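Local coordinates for protein malic enzyme (Entamoeba histolytica, PDB 3NV9) that probably catalyses the NAD(P)-dependent oxidative decarboxylation of malate to pyruvate, as malic enzymes do, working as a dimer, at residues Glu332-Glu337 / Thr348-Phe353; Pro321-Cys326 / Ala341-Val346; Val223-Gly228 / Leu298-Thr303; Asn355-Ser360 / Asn403-Met408; Ala25-Gln30 / Ala478-Lys483. All coordinates share one frame; numbering follows the deposited sequence.

Contact 1 (Glu332-Glu337 / Thr348-Phe353); sequences EIYPYE and TGRGDF. With NA (sodium ion), chain J.
T348 lays methyl CG2 against the ring of P335, 3.8 Å from its CG, the two side chains crossing at about a right angle. Its hydroxyl turns inward instead: with OG1 set between the backbone N and the carbonyl carbon (chi1 81°), it accepts the backbone N-H of R350, closing an ST turn. A sodium ion is coordinated by T348 OG1 at 2.7 Å. R350 adds its carbonyl O to the same ion, and P354 O is the third protein ligand. R350 NH1 lies at the edge of the Y334 ring, 3.8 Å from CE2, and is hydrogen-bonded to T29 OG1 of helix 21-43. D352 fixes the guanidinium from within the same loop: R350 NE meets OD1 at 2.7 Å and R350 NH2 meets OD2 at 2.6 Å, both on syn lone pairs. F353 CE2 lies over the guanidinium centre, 3.5 Å above its plane. At the end of the segment, P335 CG stands over one face of the F353 ring, a CH-pi contact of 4.0 Å from CG to the ring centroid. F353 CZ meets CD2 of Y334, the N-cap residue of helix 335-340, at 3.6 Å, with the ring planes 61° apart. The chemistry is thus divided: metal coordination and a salt bridge shape the loop, while the helix start rests on it through rings and one methyl group, a joint held by fit more than by directed bonds.

Contact 2 (Pro321-Cys326 / Ala341-Val346); sequences PIVFCC and AGAYIV
P321 O takes two backbone N-H groups at once, from Y344 N at 2.8 Å and from I345 N at 3.2 Å, the latter almost straight (175°). Two residues further on, V323 N donates to I345 O at 2.9 Å, and a CA-H...O contact of 3.2 Å runs from V346 CA to V323 O. The pyrrolidine ring of P321 adds its own touch, CD lying 3.2 Å from G342 O. Side chains then fill the two surfaces. I322 and I345 lie side by side, and both CG1 branches run the same way because each is anti to its carbonyl carbon (chi1 -71° and -67°). I322 CG1 comes to 4.2 Å from I345 CD1. I345 CG2 reaches the edge of the F324 ring, 4.3 Å from CE1. On the other face, V323 CG2 meets A343 CB at 3.9 Å. These are neighbouring parallel strands of a beta-alpha-beta unit, strand 322-325, helix 335-340 and strand 345-348, in the Rossmann-type domain; strand 345-348 is outermost in its sheet within this chain. The chain enters it from the helix through G342, whose positive phi belongs to a Schellman motif and by itself calls for glycine. In the next shell, helix 193-213 packs on the I322-I345 face through A209 and V213. A338 of the connecting helix and I314 of helix 311-315 pack on the V323-V346 face. Before the strand, the Y344 ring engages K320 in a cation-pi contact; at V346 the carbonyl O accepts ND2 of N355.

Contact 3 (Val223-Gly228 / Leu298-Thr303); sequences VFIGAG and LISLST. With SO4 (sulfate ion), chain G.
I225, I299 and L298 bury more surface here than the other residues, and between them they carry the packing on both faces of two parallel strands. I225 CG1 lies 3.3 Å from L298 CD1, the two side chains slanting across each other on one face of the sheet; so short an approach may partly reflect the model. On the other face I299 lies side by side with F224, its CD1 3.8 Å from CE2 of the ring. The main chain of I299 is gripped at both ends: I299 N donates to V223 O at 2.9 Å, and I299 O accepts I225 N at 2.8 Å with the donor tilted 27° from the carbonyl plane. S300 rests its CB against I225, but its OG is bonded to E332. Past I225 the strand runs into G226-A227-G228, the glycine-rich turn that leads into helix 229-240 in Rossmann folds; positive phi at G226 calls for glycine, and G228 is the N-cap. A227 N makes weak hydrogen bonds to two oxygens of a sulfate, probably from the crystallisation liquor, O2 at 3.2 Å and O1 at 3.3 Å. Apolar packing and paired backbone thus hold the strand end that presents the A227 N-H to an anion, consistent with the phosphate-binding role of this turn in dinucleotide-binding relatives.

Contact 4 (Asn355-Ser360 / Asn403-Met408); sequences NQVNNS and NIIGTM
N355 and N403 bring their CA atoms to 5.4 Å, after which the two loops separate, with S360 and M408 7.2 Å apart at CA. Neither stretch pairs as a strand. N355 adopts positive phi and psi, and its side-chain carboxamide makes the direct bond: I404 N donates to N355 OD1 at 2.8 Å, a bent bond (138°) with the donor tilted from the carboxamide plane. Where the backbones are too far apart to meet, a water bridges them, donating to Q356 O and to G406 O. Among the side chains, those of I404 and N355 cross at about a right angle, with I404 CG1 3.5 Å from N355 OD1; chi1 of 68° sets CG1 between its own backbone N and carbonyl carbon. I405 reaches the other loop with two branches, CG2 to Q356 O at 3.7 Å and CD1 to V357 CG2 at 4.0 Å. M408, its chain bent at chi3, brings SD to 3.2 Å from S360 OG, and also packs on L123 and L127 of helix 114-128. Further partners come from outside: N355 ND2 bonds to P401 O, N358 OD1 receives Y65 OH of the second subunit, and F61 of that subunit packs on M408. N358 OD1 also accepts S360 N at 3.2 Å, on a lone pair in the amide plane. That last bond closes an Asx turn, which leads into the short 3-10 segment in the loop between strand 345-348 and helix 363-372 of the NAD-binding domain, where this loop meets the second subunit.

Contact 5 (Ala25-Gln30 / Ala478-Lys483); sequences AVAKTQ and AYAINK. With SO4 (sulfate ion), chain D.
Q30 OE1 approaches the Y479 ring at its edge, near the ring plane, 3.6 Å from CE1. The carboxamide of Q30 is the other flat group: the K483 side chain crosses that of Q30 at about a right angle, with K483 CE 3.3 Å from Q30 OE1, while Q30 NE2 donates to a sulfate oxygen, O4, at 2.9 Å and nearly straight (165°). Both groups belong to a helix-helix packing, in which helix 21-43 near the N terminus meets helix 470-485 at the C terminus. The short segments run largely against each other, at 140°, with axes 8.2 Å apart. Such a near approach is possible because alanines face each other at the crossing. A27 and A480 bring their CA atoms to 5.0 Å, and A480 CB packs on A27 O at 3.4 Å, with the two CB atoms 4.4 Å apart. Away from the alanines the longer side chains spread out. Q30 bends at chi2 (-60°), and its carboxamide lies beside K483 and the sulfate. The sulfate, probably from the crystallisation liquor, is also bonded to K33 and to R71 of the second subunit. The same arginine of the second subunit donates to Y479 OH, so this helix pair borders the dimer interface. On another side of helix 21-43, K28 NZ forms a salt bridge with E12. T29 turns back on its own helix: OG1 donates to A25 O at 2.9 Å, and OG1 and the backbone N of T29 reach that oxygen from opposite faces of its carbonyl plane.

Contact 5 opens near the N terminus at helix 21-43 and closes only at helix 470-485, so the other four nest inside its loop. Contact 3 is the first to close, joining strands 222-225 and 297-300. Contacts 1 and 2 then cross, their segments alternating along strand 322-325, helix 335-340, strand 345-348 and the loop after it, and strand 322-325 of contact 2 neighbours strand 297-300 of contact 3 in the same sheet. Contact 4 follows in series, tying the loop beyond strand 345-348 to the one before helix 413-428. Contact 1 touches all the others: E332 packs on C325 of contact 2 and bonds to S302 N of contact 3, T348 to V357 of contact 4, and D352 to K28 of contact 5.

Contact 1 (Glu332-Glu337 / Thr348-Phe353)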
# COMPACT_ATOMS: atom_id res chain seq x y z
N GLU A 332 -0.10 -0.22 33.26
CA GLU A 332 -0.65 -0.94 34.40
C GLU A 332 -0.65 -0.11 35.68
O GLU A 332 -1.49 -0.29 36.54
CB GLU A 332 0.14 -2.24 34.58
CG GLU A 332 -0.09 -3.21 33.44
CD GLU A 332 0.89 -3.04 32.27
OE1 GLU A 332 1.40 -1.91 31.98
OE2 GLU A 332 1.11 -4.08 31.59
N ILE A 333 0.32 0.78 35.81
CA ILE A 333 0.40 1.69 36.91
C ILE A 333 1.14 2.90 36.35
O ILE A 333 1.99 2.74 35.48
CB ILE A 333 1.14 1.08 38.17
CG1 ILE A 333 0.63 1.75 39.44
CG2 ILE A 333 2.67 1.29 38.09
CD1 ILE A 333 1.42 1.38 40.74
N TYR A 334 0.82 4.11 36.79
CA TYR A 334 1.52 5.26 36.24
C TYR A 334 2.89 5.43 36.91
O TYR A 334 3.07 5.04 38.05
CB TYR A 334 0.72 6.58 36.38
CG TYR A 334 -0.45 6.76 35.41
CD1 TYR A 334 -1.78 6.71 35.87
CD2 TYR A 334 -0.22 7.04 34.03
CE1 TYR A 334 -2.86 6.92 35.03
CE2 TYR A 334 -1.30 7.25 33.14
CZ TYR A 334 -2.61 7.19 33.66
OH TYR A 334 -3.68 7.43 32.85
N PRO A 335 3.86 6.00 36.18
CA PRO A 335 5.21 6.23 36.71
C PRO A 335 5.25 6.87 38.11
O PRO A 335 5.98 6.38 38.96
CB PRO A 335 5.85 7.18 35.67
CG PRO A 335 5.16 6.77 34.35
CD PRO A 335 3.77 6.22 34.72
N TYR A 336 4.50 7.94 38.36
CA TYR A 336 4.58 8.62 39.68
C TYR A 336 4.09 7.68 40.80
O TYR A 336 4.54 7.80 41.97
CB TYR A 336 3.75 9.92 39.73
CG TYR A 336 2.26 9.69 40.00
CD1 TYR A 336 1.75 9.69 41.31
CD2 TYR A 336 1.39 9.45 38.95
CE1 TYR A 336 0.36 9.47 41.57
CE2 TYR A 336 0.03 9.23 39.18
CZ TYR A 336 -0.49 9.24 40.48
OH TYR A 336 -1.83 9.00 40.63
N GLU A 337 3.15 6.78 40.47
CA GLU A 337 2.64 5.80 41.48
C GLU A 337 3.72 4.79 41.77
O GLU A 337 3.96 4.48 42.92
CB GLU A 337 1.41 5.02 41.01
CG GLU A 337 0.23 5.87 40.66
CD GLU A 337 -0.95 5.02 40.21
OE1 GLU A 337 -1.08 4.81 38.97
OE2 GLU A 337 -1.72 4.52 41.10
N THR A 348 7.33 2.88 30.39
CA THR A 348 6.02 2.57 29.81
C THR A 348 6.14 2.49 28.29
O THR A 348 7.21 2.68 27.71
CB THR A 348 4.91 3.63 30.21
OG1 THR A 348 4.99 4.78 29.40
CG2 THR A 348 4.99 4.06 31.63
N GLY A 349 5.02 2.20 27.65
CA GLY A 349 4.92 2.19 26.20
C GLY A 349 4.71 3.56 25.58
O GLY A 349 4.73 3.68 24.37
N ARG A 350 4.58 4.59 26.38
CA ARG A 350 4.19 5.93 25.91
C ARG A 350 5.35 6.91 25.76
O ARG A 350 6.27 6.91 26.58
CB ARG A 350 3.15 6.53 26.89
CG ARG A 350 1.89 5.75 26.94
CD ARG A 350 0.96 6.11 28.10
NE ARG A 350 0.64 7.53 28.12
CZ ARG A 350 -0.41 8.07 28.73
NH1 ARG A 350 -1.33 7.31 29.34
NH2 ARG A 350 -0.60 9.38 28.67
N GLY A 351 5.28 7.80 24.77
CA GLY A 351 6.27 8.87 24.64
C GLY A 351 6.00 10.12 25.45
O GLY A 351 6.74 11.10 25.34
N ASP A 352 4.94 10.12 26.27
CA ASP A 352 4.68 11.27 27.11
C ASP A 352 5.15 11.08 28.55
O ASP A 352 4.94 11.99 29.41
CB ASP A 352 3.23 11.75 27.02
CG ASP A 352 2.22 10.71 27.49
OD1 ASP A 352 2.34 9.49 27.23
OD2 ASP A 352 1.24 11.15 28.10
N PHE A 353 5.79 9.94 28.79
CA PHE A 353 6.48 9.64 30.05
C PHE A 353 7.89 9.29 29.71
O PHE A 353 8.14 8.85 28.60
CB PHE A 353 5.86 8.45 30.81
CG PHE A 353 4.48 8.74 31.31
CD1 PHE A 353 4.26 9.76 32.22
CD2 PHE A 353 3.38 8.01 30.82
CE1 PHE A 353 2.92 10.09 32.65
CE2 PHE A 353 2.03 8.30 31.26
CZ PHE A 353 1.82 9.34 32.19
NA NA J . 7.42 5.75 28.77

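Contact 2 (Pro321-Cys326 / Ala341-Val346)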
# COMPACT_ATOMS: atom_id res chain seq x y z
N PRO A 321 14.33 -1.01 42.43
CA PRO A 321 13.51 -1.76 41.50
C PRO A 321 13.43 -1.18 40.05
O PRO A 321 13.29 0.04 39.84
CB PRO A 321 12.13 -1.71 42.15
CG PRO A 321 12.38 -1.37 43.59
CD PRO A 321 13.59 -0.53 43.60
N ILE A 322 13.54 -2.08 39.09
CA ILE A 322 13.28 -1.80 37.71
C ILE A 322 11.87 -2.31 37.40
O ILE A 322 11.63 -3.50 37.52
CB ILE A 322 14.28 -2.55 36.86
CG1 ILE A 322 15.65 -1.91 37.01
CG2 ILE A 322 13.86 -2.55 35.40
CD1 ILE A 322 16.76 -2.83 36.52
N VAL A 323 10.97 -1.42 36.99
CA VAL A 323 9.59 -1.80 36.67
C VAL A 323 9.20 -1.38 35.26
O VAL A 323 9.19 -0.20 34.97
CB VAL A 323 8.62 -1.11 37.64
CG1 VAL A 323 7.19 -1.44 37.32
CG2 VAL A 323 9.00 -1.45 39.17
N PHE A 324 8.89 -2.34 34.37
CA PHE A 324 8.34 -1.99 33.05
C PHE A 324 6.84 -2.25 33.00
O PHE A 324 6.40 -3.37 33.15
CB PHE A 324 9.07 -2.72 31.92
CG PHE A 324 10.55 -2.36 31.79
CD1 PHE A 324 11.12 -1.30 32.53
CD2 PHE A 324 11.36 -3.06 30.89
CE1 PHE A 324 12.49 -1.00 32.36
CE2 PHE A 324 12.72 -2.76 30.72
CZ PHE A 324 13.29 -1.74 31.48
N CYS A 325 6.05 -1.20 32.79
CA CYS A 325 4.59 -1.29 32.68
C CYS A 325 4.18 -0.78 31.30
O CYS A 325 3.91 0.41 31.14
CB CYS A 325 3.96 -0.40 33.73
SG CYS A 325 4.11 -1.04 35.37
N CYS A 326 4.12 -1.66 30.31
CA CYS A 326 4.06 -1.15 28.94
C CYS A 326 2.66 -1.23 28.26
O CYS A 326 2.51 -0.98 27.08
CB CYS A 326 5.21 -1.79 28.12
SG CYS A 326 6.86 -1.22 28.81
N ALA A 341 6.04 4.36 45.26
CA ALA A 341 6.20 3.04 45.87
C ALA A 341 7.64 2.49 45.92
O ALA A 341 7.84 1.35 46.33
CB ALA A 341 5.27 2.05 45.19
N GLY A 342 8.62 3.25 45.43
CA GLY A 342 10.04 2.91 45.58
C GLY A 342 10.78 2.50 44.32
O GLY A 342 11.95 2.13 44.39
N ALA A 343 10.14 2.58 43.16
CA ALA A 343 10.76 2.12 41.91
C ALA A 343 11.87 3.09 41.55
O ALA A 343 11.72 4.31 41.70
CB ALA A 343 9.74 2.02 40.80
N TYR A 344 12.98 2.54 41.09
CA TYR A 344 14.11 3.40 40.75
C TYR A 344 14.08 3.82 39.27
O TYR A 344 14.37 4.99 38.92
CB TYR A 344 15.39 2.65 41.08
CG TYR A 344 16.62 3.47 40.91
CD1 TYR A 344 16.86 4.61 41.68
CD2 TYR A 344 17.55 3.11 39.97
CE1 TYR A 344 18.02 5.35 41.50
CE2 TYR A 344 18.71 3.82 39.81
CZ TYR A 344 18.94 4.93 40.55
OH TYR A 344 20.11 5.61 40.31
N ILE A 345 13.75 2.84 38.43
CA ILE A 345 13.60 2.97 36.99
C ILE A 345 12.22 2.43 36.61
O ILE A 345 11.84 1.32 37.03
CB ILE A 345 14.69 2.20 36.25
CG1 ILE A 345 16.07 2.82 36.49
CG2 ILE A 345 14.40 2.03 34.75
CD1 ILE A 345 17.19 1.89 36.17
N VAL A 346 11.48 3.24 35.84
CA VAL A 346 10.14 2.88 35.35
C VAL A 346 10.05 3.21 33.86
O VAL A 346 10.38 4.34 33.43
CB VAL A 346 9.00 3.70 36.08
CG1 VAL A 346 7.60 3.20 35.66
CG2 VAL A 346 9.14 3.63 37.59

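Contact 3 (Val223-Gly228 / Leu298-Thr303)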
# COMPACT_ATOMS: atom_id res chain seq x y z
N VAL A 223 10.34 -11.00 37.64
CA VAL A 223 8.92 -11.41 37.58
C VAL A 223 8.18 -10.82 36.34
O VAL A 223 8.11 -9.60 36.20
CB VAL A 223 8.15 -10.98 38.84
CG1 VAL A 223 6.64 -11.46 38.77
CG2 VAL A 223 8.83 -11.50 40.10
N PHE A 224 7.61 -11.69 35.50
CA PHE A 224 6.83 -11.29 34.35
C PHE A 224 5.30 -11.39 34.55
O PHE A 224 4.80 -12.48 34.77
CB PHE A 224 7.25 -12.10 33.14
CG PHE A 224 8.66 -11.85 32.70
CD1 PHE A 224 9.73 -12.42 33.40
CD2 PHE A 224 8.93 -11.08 31.57
CE1 PHE A 224 11.09 -12.21 32.96
CE2 PHE A 224 10.26 -10.86 31.11
CZ PHE A 224 11.35 -11.40 31.83
N ILE A 225 4.60 -10.25 34.51
CA ILE A 225 3.13 -10.23 34.73
C ILE A 225 2.48 -10.28 33.35
O ILE A 225 2.52 -9.27 32.58
CB ILE A 225 2.61 -8.97 35.46
CG1 ILE A 225 3.45 -8.59 36.69
CG2 ILE A 225 1.08 -9.07 35.77
CD1 ILE A 225 3.47 -9.53 37.79
N GLY A 226 1.92 -11.45 33.02
CA GLY A 226 1.26 -11.68 31.73
C GLY A 226 2.02 -12.70 30.91
O GLY A 226 3.24 -12.66 30.88
N ALA A 227 1.31 -13.60 30.24
CA ALA A 227 1.90 -14.58 29.35
C ALA A 227 1.48 -14.37 27.91
O ALA A 227 1.46 -15.32 27.12
CB ALA A 227 1.52 -15.96 29.76
N GLY A 228 1.18 -13.12 27.55
CA GLY A 228 0.86 -12.81 26.16
C GLY A 228 2.05 -12.99 25.23
O GLY A 228 3.13 -13.40 25.66
N LEU A 298 10.52 -6.32 37.27
CA LEU A 298 9.11 -6.62 37.15
C LEU A 298 8.74 -6.07 35.80
O LEU A 298 8.97 -4.85 35.53
CB LEU A 298 8.30 -5.89 38.23
CG LEU A 298 6.76 -5.93 38.22
CD1 LEU A 298 6.29 -7.32 37.87
CD2 LEU A 298 6.14 -5.47 39.59
N ILE A 299 8.21 -6.95 34.96
CA ILE A 299 7.91 -6.60 33.58
C ILE A 299 6.47 -7.02 33.24
O ILE A 299 6.15 -8.24 33.32
CB ILE A 299 8.92 -7.26 32.58
CG1 ILE A 299 10.35 -6.75 32.79
CG2 ILE A 299 8.52 -7.01 31.17
CD1 ILE A 299 11.37 -7.32 31.73
N SER A 300 5.62 -6.04 32.91
CA SER A 300 4.26 -6.29 32.44
C SER A 300 3.92 -5.64 31.09
O SER A 300 4.27 -4.47 30.85
CB SER A 300 3.23 -5.80 33.47
OG SER A 300 1.91 -6.15 33.06
N LEU A 301 3.23 -6.41 30.24
CA LEU A 301 2.58 -5.96 29.00
C LEU A 301 1.26 -6.73 28.86
O LEU A 301 1.06 -7.56 27.96
CB LEU A 301 3.45 -6.18 27.76
CG LEU A 301 3.33 -5.00 26.78
CD1 LEU A 301 4.35 -5.06 25.64
CD2 LEU A 301 1.86 -4.77 26.23
N SER A 302 0.37 -6.45 29.80
CA SER A 302 -0.95 -7.02 29.85
C SER A 302 -1.71 -6.52 28.64
O SER A 302 -1.97 -5.32 28.52
CB SER A 302 -1.61 -6.58 31.17
OG SER A 302 -3.03 -6.70 31.12
N THR A 303 -2.04 -7.39 27.70
CA THR A 303 -2.94 -7.01 26.60
C THR A 303 -4.02 -8.10 26.40
O THR A 303 -3.67 -9.28 26.29
CB THR A 303 -2.16 -6.65 25.25
OG1 THR A 303 -2.94 -5.77 24.42
CG2 THR A 303 -1.78 -7.88 24.43
S SO4 G . -2.27 -14.14 30.13
O1 SO4 G . -1.80 -13.46 31.35
O2 SO4 G . -1.41 -15.23 29.66
O3 SO4 G . -3.62 -14.74 30.32
O4 SO4 G . -2.21 -13.14 29.08

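Contact 4 (Asn355-Ser360 / Asn403-Met408)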
# COMPACT_ATOMS: atom_id res chain seq x y z
N ASN A 355 11.35 7.08 29.40
CA ASN A 355 11.77 5.71 29.18
C ASN A 355 10.74 4.96 28.35
O ASN A 355 10.10 4.03 28.82
CB ASN A 355 12.07 4.99 30.52
CG ASN A 355 13.16 5.71 31.38
OD1 ASN A 355 14.22 6.13 30.86
ND2 ASN A 355 12.93 5.79 32.69
N GLN A 356 10.56 5.40 27.11
CA GLN A 356 9.55 4.76 26.25
C GLN A 356 10.12 3.49 25.71
O GLN A 356 10.97 3.51 24.80
CB GLN A 356 9.06 5.65 25.10
CG GLN A 356 8.07 4.87 24.18
CD GLN A 356 7.35 5.74 23.15
OE1 GLN A 356 6.21 5.44 22.76
NE2 GLN A 356 7.99 6.81 22.73
N VAL A 357 9.63 2.40 26.27
CA VAL A 357 10.06 1.10 25.88
C VAL A 357 8.94 0.59 24.99
O VAL A 357 7.89 0.09 25.51
CB VAL A 357 10.25 0.26 27.12
CG1 VAL A 357 10.37 -1.25 26.79
CG2 VAL A 357 11.48 0.76 27.87
N ASN A 358 9.12 0.77 23.68
CA ASN A 358 8.09 0.51 22.66
C ASN A 358 8.82 0.04 21.39
O ASN A 358 9.92 0.59 21.06
CB ASN A 358 7.32 1.82 22.36
CG ASN A 358 6.06 1.60 21.51
OD1 ASN A 358 6.12 1.28 20.28
ND2 ASN A 358 4.88 1.75 22.17
N ASN A 359 8.25 -0.94 20.68
CA ASN A 359 8.87 -1.43 19.46
C ASN A 359 9.24 -0.39 18.34
O ASN A 359 10.05 -0.69 17.49
CB ASN A 359 8.12 -2.63 18.87
CG ASN A 359 6.62 -2.36 18.60
OD1 ASN A 359 6.26 -1.33 18.07
ND2 ASN A 359 5.75 -3.35 18.94
N SER A 360 8.60 0.79 18.35
CA SER A 360 8.85 1.84 17.39
C SER A 360 10.32 2.24 17.39
O SER A 360 10.83 2.83 16.46
CB SER A 360 8.00 3.08 17.72
OG SER A 360 8.31 3.60 19.02
N ASN A 403 16.28 8.20 31.70
CA ASN A 403 16.50 8.10 30.28
C ASN A 403 17.40 6.92 29.99
O ASN A 403 18.62 7.09 29.93
CB ASN A 403 17.07 9.39 29.73
CG ASN A 403 17.12 9.38 28.22
OD1 ASN A 403 17.11 8.30 27.61
ND2 ASN A 403 17.14 10.57 27.59
N ILE A 404 16.79 5.74 29.83
CA ILE A 404 17.52 4.46 29.75
C ILE A 404 17.67 3.88 28.33
O ILE A 404 18.33 2.85 28.15
CB ILE A 404 16.84 3.35 30.61
CG1 ILE A 404 15.47 2.95 30.02
CG2 ILE A 404 16.67 3.80 32.12
CD1 ILE A 404 14.82 1.77 30.80
N ILE A 405 17.08 4.53 27.33
CA ILE A 405 16.85 3.87 26.02
C ILE A 405 16.80 4.96 24.96
O ILE A 405 16.46 6.07 25.25
CB ILE A 405 15.48 3.10 26.05
CG1 ILE A 405 15.27 2.24 24.81
CG2 ILE A 405 14.32 4.07 26.14
CD1 ILE A 405 14.39 1.01 25.07
N GLY A 406 17.12 4.65 23.72
CA GLY A 406 17.01 5.68 22.68
C GLY A 406 15.57 5.98 22.34
O GLY A 406 14.68 5.10 22.46
N THR A 407 15.34 7.18 21.84
CA THR A 407 14.00 7.68 21.62
C THR A 407 13.76 7.83 20.10
O THR A 407 14.72 7.75 19.29
CB THR A 407 13.76 9.04 22.36
OG1 THR A 407 14.14 10.15 21.51
CG2 THR A 407 14.53 9.09 23.71
N MET A 408 12.50 8.00 19.74
CA MET A 408 12.08 8.17 18.36
C MET A 408 12.57 9.49 17.76
O MET A 408 12.61 9.65 16.52
CB MET A 408 10.56 8.07 18.20
CG MET A 408 9.98 6.74 18.61
SD MET A 408 8.27 6.68 18.05
CE MET A 408 7.43 7.60 19.38
O HOH W 1 12.13 5.49 23.43

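Contact 5 (Ala25-Gln30 / Ala478-Lys483)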
# COMPACT_ATOMS: atom_id res chain seq x y z
N ALA A 25 -1.68 12.98 35.07
CA ALA A 25 -1.58 11.76 34.25
C ALA A 25 -2.81 11.51 33.38
O ALA A 25 -2.70 11.16 32.20
CB ALA A 25 -1.25 10.51 35.11
N VAL A 26 -3.99 11.68 33.97
CA VAL A 26 -5.23 11.41 33.23
C VAL A 26 -5.35 12.45 32.15
O VAL A 26 -5.70 12.10 31.04
CB VAL A 26 -6.47 11.42 34.15
CG1 VAL A 26 -7.81 11.42 33.32
CG2 VAL A 26 -6.43 10.21 35.07
N ALA A 27 -5.06 13.72 32.45
CA ALA A 27 -5.19 14.83 31.48
C ALA A 27 -4.22 14.70 30.32
O ALA A 27 -4.59 15.03 29.22
CB ALA A 27 -5.05 16.21 32.11
N LYS A 28 -3.02 14.18 30.55
CA LYS A 28 -2.16 13.87 29.40
C LYS A 28 -2.77 12.84 28.47
O LYS A 28 -2.64 12.93 27.24
CB LYS A 28 -0.81 13.38 29.85
CG LYS A 28 0.06 14.50 30.40
CD LYS A 28 1.19 13.97 31.33
CE LYS A 28 2.26 13.23 30.52
NZ LYS A 28 3.43 12.89 31.39
N THR A 29 -3.43 11.84 29.06
CA THR A 29 -4.00 10.74 28.30
C THR A 29 -5.13 11.33 27.43
O THR A 29 -5.14 11.17 26.21
CB THR A 29 -4.43 9.57 29.24
OG1 THR A 29 -3.34 9.26 30.14
CG2 THR A 29 -4.74 8.27 28.47
N GLN A 30 -6.05 12.04 28.07
CA GLN A 30 -7.19 12.68 27.43
C GLN A 30 -6.74 13.72 26.41
O GLN A 30 -7.33 13.78 25.33
CB GLN A 30 -8.10 13.27 28.50
CG GLN A 30 -9.02 12.18 29.19
CD GLN A 30 -9.94 11.48 28.17
OE1 GLN A 30 -10.60 12.16 27.39
NE2 GLN A 30 -9.89 10.13 28.09
N ALA A 478 -7.68 22.72 26.80
CA ALA A 478 -8.88 23.01 27.58
C ALA A 478 -9.75 21.76 27.78
O ALA A 478 -10.20 21.47 28.88
CB ALA A 478 -9.71 24.14 26.87
N TYR A 479 -9.96 21.00 26.72
CA TYR A 479 -10.74 19.78 26.79
C TYR A 479 -10.15 18.85 27.84
O TYR A 479 -10.87 18.29 28.70
CB TYR A 479 -10.70 19.12 25.42
CG TYR A 479 -11.29 17.76 25.34
CD1 TYR A 479 -10.53 16.63 25.72
CD2 TYR A 479 -12.62 17.59 24.91
CE1 TYR A 479 -11.07 15.34 25.67
CE2 TYR A 479 -13.20 16.27 24.86
CZ TYR A 479 -12.40 15.16 25.23
OH TYR A 479 -12.91 13.89 25.14
N ALA A 480 -8.82 18.69 27.77
CA ALA A 480 -8.16 17.72 28.64
C ALA A 480 -8.29 18.18 30.08
O ALA A 480 -8.64 17.37 30.94
CB ALA A 480 -6.70 17.50 28.26
N ILE A 481 -8.04 19.48 30.30
CA ILE A 481 -8.10 20.08 31.63
C ILE A 481 -9.51 19.95 32.14
O ILE A 481 -9.72 19.43 33.24
CB ILE A 481 -7.66 21.52 31.60
CG1 ILE A 481 -6.14 21.54 31.47
CG2 ILE A 481 -8.17 22.30 32.84
CD1 ILE A 481 -5.58 22.81 31.03
N ASN A 482 -10.47 20.33 31.32
CA ASN A 482 -11.90 20.21 31.67
C ASN A 482 -12.34 18.80 32.08
O ASN A 482 -13.04 18.63 33.07
CB ASN A 482 -12.82 20.79 30.59
CG ASN A 482 -14.30 20.53 30.89
OD1 ASN A 482 -14.80 19.39 30.69
ND2 ASN A 482 -15.00 21.55 31.44
N LYS A 483 -11.91 17.80 31.34
CA LYS A 483 -12.17 16.44 31.74
C LYS A 483 -11.69 16.17 33.18
O LYS A 483 -12.29 15.34 33.87
CB LYS A 483 -11.47 15.45 30.77
CG LYS A 483 -12.22 15.04 29.50
CD LYS A 483 -12.97 13.68 29.68
CE LYS A 483 -13.58 13.19 28.36
NZ LYS A 483 -13.81 11.70 28.24
S SO4 D . -11.63 7.68 25.74
O1 SO4 D . -10.78 6.97 26.68
O2 SO4 D . -11.00 7.48 24.41
O3 SO4 D . -12.98 7.12 25.69
O4 SO4 D . -11.71 9.08 26.14